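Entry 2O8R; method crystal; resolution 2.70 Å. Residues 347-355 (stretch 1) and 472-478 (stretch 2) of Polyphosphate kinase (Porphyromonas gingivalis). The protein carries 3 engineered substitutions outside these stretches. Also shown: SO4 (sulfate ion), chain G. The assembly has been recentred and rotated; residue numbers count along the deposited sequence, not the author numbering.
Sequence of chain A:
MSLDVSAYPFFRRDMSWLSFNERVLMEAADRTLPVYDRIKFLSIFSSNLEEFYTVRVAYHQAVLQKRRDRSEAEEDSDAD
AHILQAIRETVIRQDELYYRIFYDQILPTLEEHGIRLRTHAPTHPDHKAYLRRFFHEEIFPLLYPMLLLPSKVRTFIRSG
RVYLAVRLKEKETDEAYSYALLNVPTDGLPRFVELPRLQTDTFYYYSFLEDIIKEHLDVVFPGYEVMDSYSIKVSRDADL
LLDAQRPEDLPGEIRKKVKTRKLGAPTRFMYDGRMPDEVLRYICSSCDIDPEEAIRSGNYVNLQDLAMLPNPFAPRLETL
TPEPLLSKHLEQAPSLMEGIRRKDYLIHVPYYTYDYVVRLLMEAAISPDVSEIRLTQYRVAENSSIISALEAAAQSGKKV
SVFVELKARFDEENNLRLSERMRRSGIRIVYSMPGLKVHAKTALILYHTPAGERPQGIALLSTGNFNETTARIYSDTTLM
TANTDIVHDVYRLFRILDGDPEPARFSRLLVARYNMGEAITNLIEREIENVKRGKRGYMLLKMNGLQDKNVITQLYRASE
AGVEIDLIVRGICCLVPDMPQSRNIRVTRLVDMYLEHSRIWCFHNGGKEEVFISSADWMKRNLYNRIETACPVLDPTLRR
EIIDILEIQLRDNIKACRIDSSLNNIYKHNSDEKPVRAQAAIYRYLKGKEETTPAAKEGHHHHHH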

ATOM      1  N   ILE A 347      16.920  15.832  19.702  1.00 49.58           N
ATOM      2  CA  ILE A 347      16.053  16.197  18.593  1.00 41.94           C
ATOM      3  C   ILE A 347      14.603  16.008  18.989  1.00 39.35           C
ATOM      4  O   ILE A 347      14.185  14.920  19.385  1.00 53.66           O
ATOM      5  CB  ILE A 347      16.357  15.370  17.349  1.00 48.06           C
ATOM      6  CG1 ILE A 347      17.811  15.583  16.899  1.00 40.62           C
ATOM      7  CG2 ILE A 347      15.341  15.661  16.253  1.00 45.13           C
ATOM      8  CD1 ILE A 347      18.201  17.031  16.646  1.00 39.50           C
ATOM      9  N   HIS A 348      13.847  17.087  18.890  1.00 39.12           N
ATOM     10  CA  HIS A 348      12.452  17.091  19.263  1.00 48.82           C
ATOM     11  C   HIS A 348      11.618  17.153  18.006  1.00 42.97           C
ATOM     12  O   HIS A 348      11.526  18.195  17.348  1.00 51.85           O
ATOM     13  CB  HIS A 348      12.152  18.296  20.150  1.00 46.42           C
ATOM     14  CG  HIS A 348      13.058  18.408  21.334  1.00 59.35           C
ATOM     15  ND1 HIS A 348      12.936  17.598  22.442  1.00 51.23           N
ATOM     16  CD2 HIS A 348      14.100  19.237  21.583  1.00 58.11           C
ATOM     17  CE1 HIS A 348      13.867  17.920  23.321  1.00 54.42           C
ATOM     18  NE2 HIS A 348      14.585  18.911  22.825  1.00 62.45           N
ATOM     19  N   VAL A 349      10.993  16.041  17.668  1.00 39.07           N
ATOM     20  CA  VAL A 349      10.266  16.022  16.420  1.00 47.48           C
ATOM     21  C   VAL A 349       8.797  16.189  16.559  1.00 52.61           C
ATOM     22  O   VAL A 349       8.201  15.677  17.509  1.00 50.10           O
ATOM     23  CB  VAL A 349      10.413  14.721  15.601  1.00 50.63           C
ATOM     24  CG1 VAL A 349      11.831  14.523  15.138  1.00 37.30           C
ATOM     25  CG2 VAL A 349       9.848  13.500  16.377  1.00 30.18           C
ATOM     26  N   PRO A 350       8.312  17.156  15.805  1.00 55.91           N
ATOM     27  CA  PRO A 350       7.839  17.551  14.507  1.00 38.51           C
ATOM     28  C   PRO A 350       8.693  18.810  14.287  1.00 48.81           C
ATOM     29  O   PRO A 350       9.096  19.093  13.165  1.00 73.15           O
ATOM     30  CB  PRO A 350       6.375  17.898  14.737  1.00 27.00           C
ATOM     31  CG  PRO A 350       6.132  17.674  16.213  1.00 54.71           C
ATOM     32  CD  PRO A 350       7.488  17.810  16.823  1.00 45.06           C
ATOM     33  N   TYR A 351       9.005  19.500  15.397  1.00 51.30           N
ATOM     34  CA  TYR A 351       9.775  20.752  15.465  1.00 52.93           C
ATOM     35  C   TYR A 351      11.104  20.700  14.706  1.00 54.76           C
ATOM     36  O   TYR A 351      11.440  21.629  13.982  1.00 56.78           O
ATOM     37  CB  TYR A 351      10.030  21.145  16.932  1.00 62.23           C
ATOM     38  CG  TYR A 351       8.818  21.036  17.854  1.00 62.35           C
ATOM     39  CD1 TYR A 351       7.706  21.842  17.667  1.00 47.77           C
ATOM     40  CD2 TYR A 351       8.799  20.144  18.922  1.00 45.74           C
ATOM     41  CE1 TYR A 351       6.602  21.758  18.494  1.00 49.69           C
ATOM     42  CE2 TYR A 351       7.682  20.039  19.746  1.00 40.94           C
ATOM     43  CZ  TYR A 351       6.589  20.862  19.533  1.00 51.68           C
ATOM     44  OH  TYR A 351       5.472  20.795  20.347  1.00 50.39           O
ATOM     45  N   TYR A 352      11.849  19.613  14.878  1.00 42.38           N
ATOM     46  CA  TYR A 352      13.018  19.333  14.061  1.00 45.02           C
ATOM     47  C   TYR A 352      12.633  18.276  13.041  1.00 63.84           C
ATOM     48  O   TYR A 352      11.596  17.625  13.210  1.00 70.15           O
ATOM     49  CB  TYR A 352      14.146  18.791  14.921  1.00 47.57           C
ATOM     50  CG  TYR A 352      14.826  19.817  15.796  1.00 61.19           C
ATOM     51  CD1 TYR A 352      15.995  20.442  15.379  1.00 54.08           C
ATOM     52  CD2 TYR A 352      14.315  20.145  17.047  1.00 45.68           C
ATOM     53  CE1 TYR A 352      16.632  21.368  16.166  1.00 40.05           C
ATOM     54  CE2 TYR A 352      14.941  21.085  17.847  1.00 57.88           C
ATOM     55  CZ  TYR A 352      16.103  21.695  17.402  1.00 67.85           C
ATOM     56  OH  TYR A 352      16.741  22.629  18.199  1.00 65.96           O
ATOM     57  N   THR A 353      13.455  18.104  11.996  1.00 53.29           N
ATOM     58  CA  THR A 353      13.232  17.049  11.000  1.00 53.42           C
ATOM     59  C   THR A 353      13.384  15.676  11.591  1.00 47.71           C
ATOM     60  O   THR A 353      13.940  15.500  12.671  1.00 53.85           O
ATOM     61  CB  THR A 353      14.230  17.077   9.798  1.00 66.32           C
ATOM     62  OG1 THR A 353      15.405  17.819  10.145  1.00 60.50           O
ATOM     63  CG2 THR A 353      13.577  17.650   8.533  1.00 72.96           C
ATOM     64  N   TYR A 354      12.897  14.701  10.840  1.00 56.60           N
ATOM     65  CA  TYR A 354      13.119  13.307  11.130  1.00 50.69           C
ATOM     66  C   TYR A 354      14.416  12.837  10.472  1.00 52.08           C
ATOM     67  O   TYR A 354      14.916  11.746  10.761  1.00 60.91           O
ATOM     68  CB  TYR A 354      11.943  12.500  10.596  1.00 54.23           C
ATOM     69  CG  TYR A 354      10.722  12.504  11.491  1.00 69.84           C
ATOM     70  CD1 TYR A 354       9.797  13.541  11.443  1.00 58.42           C
ATOM     71  CD2 TYR A 354      10.488  11.459  12.378  1.00 66.01           C
ATOM     72  CE1 TYR A 354       8.668  13.542  12.258  1.00 59.11           C
ATOM     73  CE2 TYR A 354       9.368  11.453  13.200  1.00 72.47           C
ATOM     74  CZ  TYR A 354       8.456  12.492  13.135  1.00 69.56           C
ATOM     75  OH  TYR A 354       7.337  12.469  13.948  1.00 71.69           O
ATOM     76  N   ASP A 355      14.974  13.688   9.615  1.00 49.94           N
ATOM     77  CA  ASP A 355      16.030  13.294   8.683  1.00 55.75           C
ATOM     78  C   ASP A 355      17.369  12.867   9.278  1.00 54.94           C
ATOM     79  O   ASP A 355      18.153  12.195   8.619  1.00 70.74           O
ATOM     80  CB  ASP A 355      16.245  14.405   7.671  1.00 54.86           C
ATOM     81  CG  ASP A 355      15.027  14.650   6.832  1.00 68.54           C
ATOM     82  OD1 ASP A 355      14.141  13.771   6.805  1.00 58.13           O
ATOM     83  OD2 ASP A 355      14.956  15.715   6.194  1.00 72.10           O
ATOM     84  N   ARG A 472      -1.370  11.223  11.570  1.00 68.38           N
ATOM     85  CA  ARG A 472      -1.214  12.034  12.770  1.00 58.32           C
ATOM     86  C   ARG A 472       0.269  12.264  13.017  1.00 59.81           C
ATOM     87  O   ARG A 472       1.088  11.344  12.898  1.00 56.38           O
ATOM     88  CB  ARG A 472      -1.811  11.320  13.980  1.00 49.27           C
ATOM     89  CG  ARG A 472      -1.763  12.101  15.273  1.00 58.82           C
ATOM     90  CD  ARG A 472      -2.969  12.998  15.445  1.00 38.60           C
ATOM     91  NE  ARG A 472      -3.596  12.745  16.740  1.00 70.29           N
ATOM     92  CZ  ARG A 472      -3.453  13.517  17.812  1.00 58.59           C
ATOM     93  NH1 ARG A 472      -2.720  14.611  17.747  1.00 85.50           N
ATOM     94  NH2 ARG A 472      -4.055  13.205  18.945  1.00 74.12           N
ATOM     95  N   ILE A 473       0.610  13.496  13.363  1.00 49.71           N
ATOM     96  CA  ILE A 473       1.974  13.831  13.664  1.00 46.96           C
ATOM     97  C   ILE A 473       2.267  13.553  15.135  1.00 51.20           C
ATOM     98  O   ILE A 473       1.506  13.953  16.011  1.00 67.01           O
ATOM     99  CB  ILE A 473       2.258  15.277  13.278  1.00 57.53           C
ATOM    100  CG1 ILE A 473       1.883  15.472  11.808  1.00 38.84           C
ATOM    101  CG2 ILE A 473       3.731  15.625  13.510  1.00 56.72           C
ATOM    102  CD1 ILE A 473       1.812  16.910  11.361  1.00 34.24           C
ATOM    103  N   TYR A 474       3.365  12.838  15.384  1.00 52.51           N
ATOM    104  CA  TYR A 474       3.803  12.490  16.742  1.00 46.37           C
ATOM    105  C   TYR A 474       4.866  13.443  17.253  1.00 39.31           C
ATOM    106  O   TYR A 474       5.849  13.692  16.579  1.00 51.65           O
ATOM    107  CB  TYR A 474       4.390  11.066  16.778  1.00 38.83           C
ATOM    108  CG  TYR A 474       3.355   9.979  16.950  1.00 51.48           C
ATOM    109  CD1 TYR A 474       2.184   9.982  16.193  1.00 42.01           C
ATOM    110  CD2 TYR A 474       3.545   8.951  17.863  1.00 42.02           C
ATOM    111  CE1 TYR A 474       1.242   9.016  16.340  1.00 43.72           C
ATOM    112  CE2 TYR A 474       2.584   7.960  18.022  1.00 61.98           C
ATOM    113  CZ  TYR A 474       1.434   8.006  17.252  1.00 55.11           C
ATOM    114  OH  TYR A 474       0.463   7.044  17.365  1.00 62.74           O
ATOM    115  N   SER A 475       4.665  13.976  18.448  1.00 54.20           N
ATOM    116  CA  SER A 475       5.738  14.652  19.149  1.00 43.12           C
ATOM    117  C   SER A 475       6.553  13.577  19.887  1.00 39.04           C
ATOM    118  O   SER A 475       5.993  12.752  20.618  1.00 43.17           O
ATOM    119  CB  SER A 475       5.162  15.713  20.095  1.00 40.70           C
ATOM    120  OG  SER A 475       6.117  16.192  21.025  1.00 51.61           O
ATOM    121  N   ASP A 476       7.866  13.572  19.669  1.00 43.25           N
ATOM    122  CA  ASP A 476       8.758  12.606  20.316  1.00 40.38           C
ATOM    123  C   ASP A 476      10.133  13.215  20.569  1.00 53.67           C
ATOM    124  O   ASP A 476      10.482  14.261  19.997  1.00 54.50           O
ATOM    125  CB  ASP A 476       8.936  11.363  19.443  1.00 43.01           C
ATOM    126  CG  ASP A 476       7.851  10.351  19.639  1.00 41.74           C
ATOM    127  OD1 ASP A 476       7.553  10.007  20.798  1.00 59.58           O
ATOM    128  OD2 ASP A 476       7.305   9.885  18.621  1.00 63.95           O
ATOM    129  N   THR A 477      10.932  12.539  21.391  1.00 44.63           N
ATOM    130  CA  THR A 477      12.254  13.043  21.741  1.00 42.67           C
ATOM    131  C   THR A 477      13.372  12.005  21.538  1.00 51.92           C
ATOM    132  O   THR A 477      13.263  10.843  21.953  1.00 53.39           O
ATOM    133  CB  THR A 477      12.241  13.582  23.167  1.00 43.45           C
ATOM    134  OG1 THR A 477      11.234  14.600  23.264  1.00 59.90           O
ATOM    135  CG2 THR A 477      13.580  14.186  23.521  1.00 45.26           C
ATOM    136  N   THR A 478      14.439  12.435  20.872  1.00 51.21           N
ATOM    137  CA  THR A 478      15.539  11.553  20.524  1.00 48.92           C
ATOM    138  C   THR A 478      16.869  12.117  21.024  1.00 59.67           C
ATOM    139  O   THR A 478      17.199  13.282  20.761  1.00 51.59           O
ATOM    140  CB  THR A 478      15.610  11.353  19.003  1.00 52.08           C
ATOM    141  OG1 THR A 478      14.442  10.647  18.563  1.00 50.03           O
ATOM    142  CG2 THR A 478      16.848  10.560  18.619  1.00 46.50           C
TER
HETATM  143  S   SO4 G 708      -2.584   7.483  11.198  1.00114.61           S
HETATM  144  O1  SO4 G 708      -1.826   7.349   9.960  1.00123.74           O
HETATM  145  O2  SO4 G 708      -3.925   6.948  10.983  1.00134.55           O
HETATM  146  O3  SO4 G 708      -1.930   6.736  12.267  1.00126.73           O
HETATM  147  O4  SO4 G 708      -2.678   8.882  11.590  1.00127.45           O
HETATM  148  O   HOH W   1       8.647  16.644  20.217  1.00 45.20           O
HETATM  149  O   HOH W   2       5.380  18.711  22.213  1.00 46.33           O

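Residues 347-349 and the strand that includes residues 474-478 run antiparallel, their N-to-C directions differing by 170° and their axes approaching to 4.8 Å. The register pairs Ile347 with Thr478, His348 with Thr477 and Val349 with Asp476. The first and last of these are hydrogen-bonded pairs, each closed by two bonds. Ile347 N donates to Thr478 O (2.8 Å, 171° at the hydrogen) and Thr478 N returns a bond to Ile347 O (2.9 Å); Val349 N donates to Asp476 O (3.0 Å) and Asp476 N to Val349 O (3.0 Å). Between them, His348 and Thr477 form the non-hydrogen-bonded pair, with CA atoms 4.8 Å apart. Here CA-H groups face the carbonyls across the gap: His348 CA lies 3.5 Å from Asp476 O, and Thr477 CA 3.6 Å from Ile347 O. A further contact of this kind, Ser475 CA to Val349 O at 3.1 Å, extends the association beyond the last pair.

Pro350 follows the strand directly. Lacking an amide hydrogen, it cannot donate a backbone bond, and the chain turns here, with Tyr352 N bonded to His348 O (2.9 Å). A water takes part at this end of the ladder, donating to Val349 O (2.9 Å) and Asp476 O (3.0 Å) and hydrogen-bonding to Ser475 OG (2.7 Å). Ser475 OG also bonds a second water (2.9 Å), which reaches Tyr351 OH (2.8 Å), so the small hydroxyl links the two stretches through solvent although its residue is buried.

Side chains alternate across the sheet. Ile347, Val349, Asp476 and Thr478 share one face, where the beta-branched residues suit the extended backbone. Val349 CG2 packs 3.8 Å from Asp476 CB, using the aliphatic part of the aspartate, whose OD1 is satisfied elsewhere in the structure. Ile347 and Thr478 meet near their backbones, CB to CB at 4.4 Å, while the end of the isoleucine leads away. On the other face, the edge of the His348 ring approaches Thr477, with ND1 3.5 Å from OG1.

Beyond the paired residues, Pro350 points toward the second stretch and places its CB 3.7 Å from Ile473 CG2, an apolar contact that needs no polar partner. The CA-to-CB bond of Tyr354 points sideways, but its long side chain brings OH to 3.3 Å from Tyr474 O. Together the two stretches bury 446 Å², counting both sides. At the far end, Arg472 N donates to O4 of a sulfate ion (2.7 Å), probably from the crystallisation liquor.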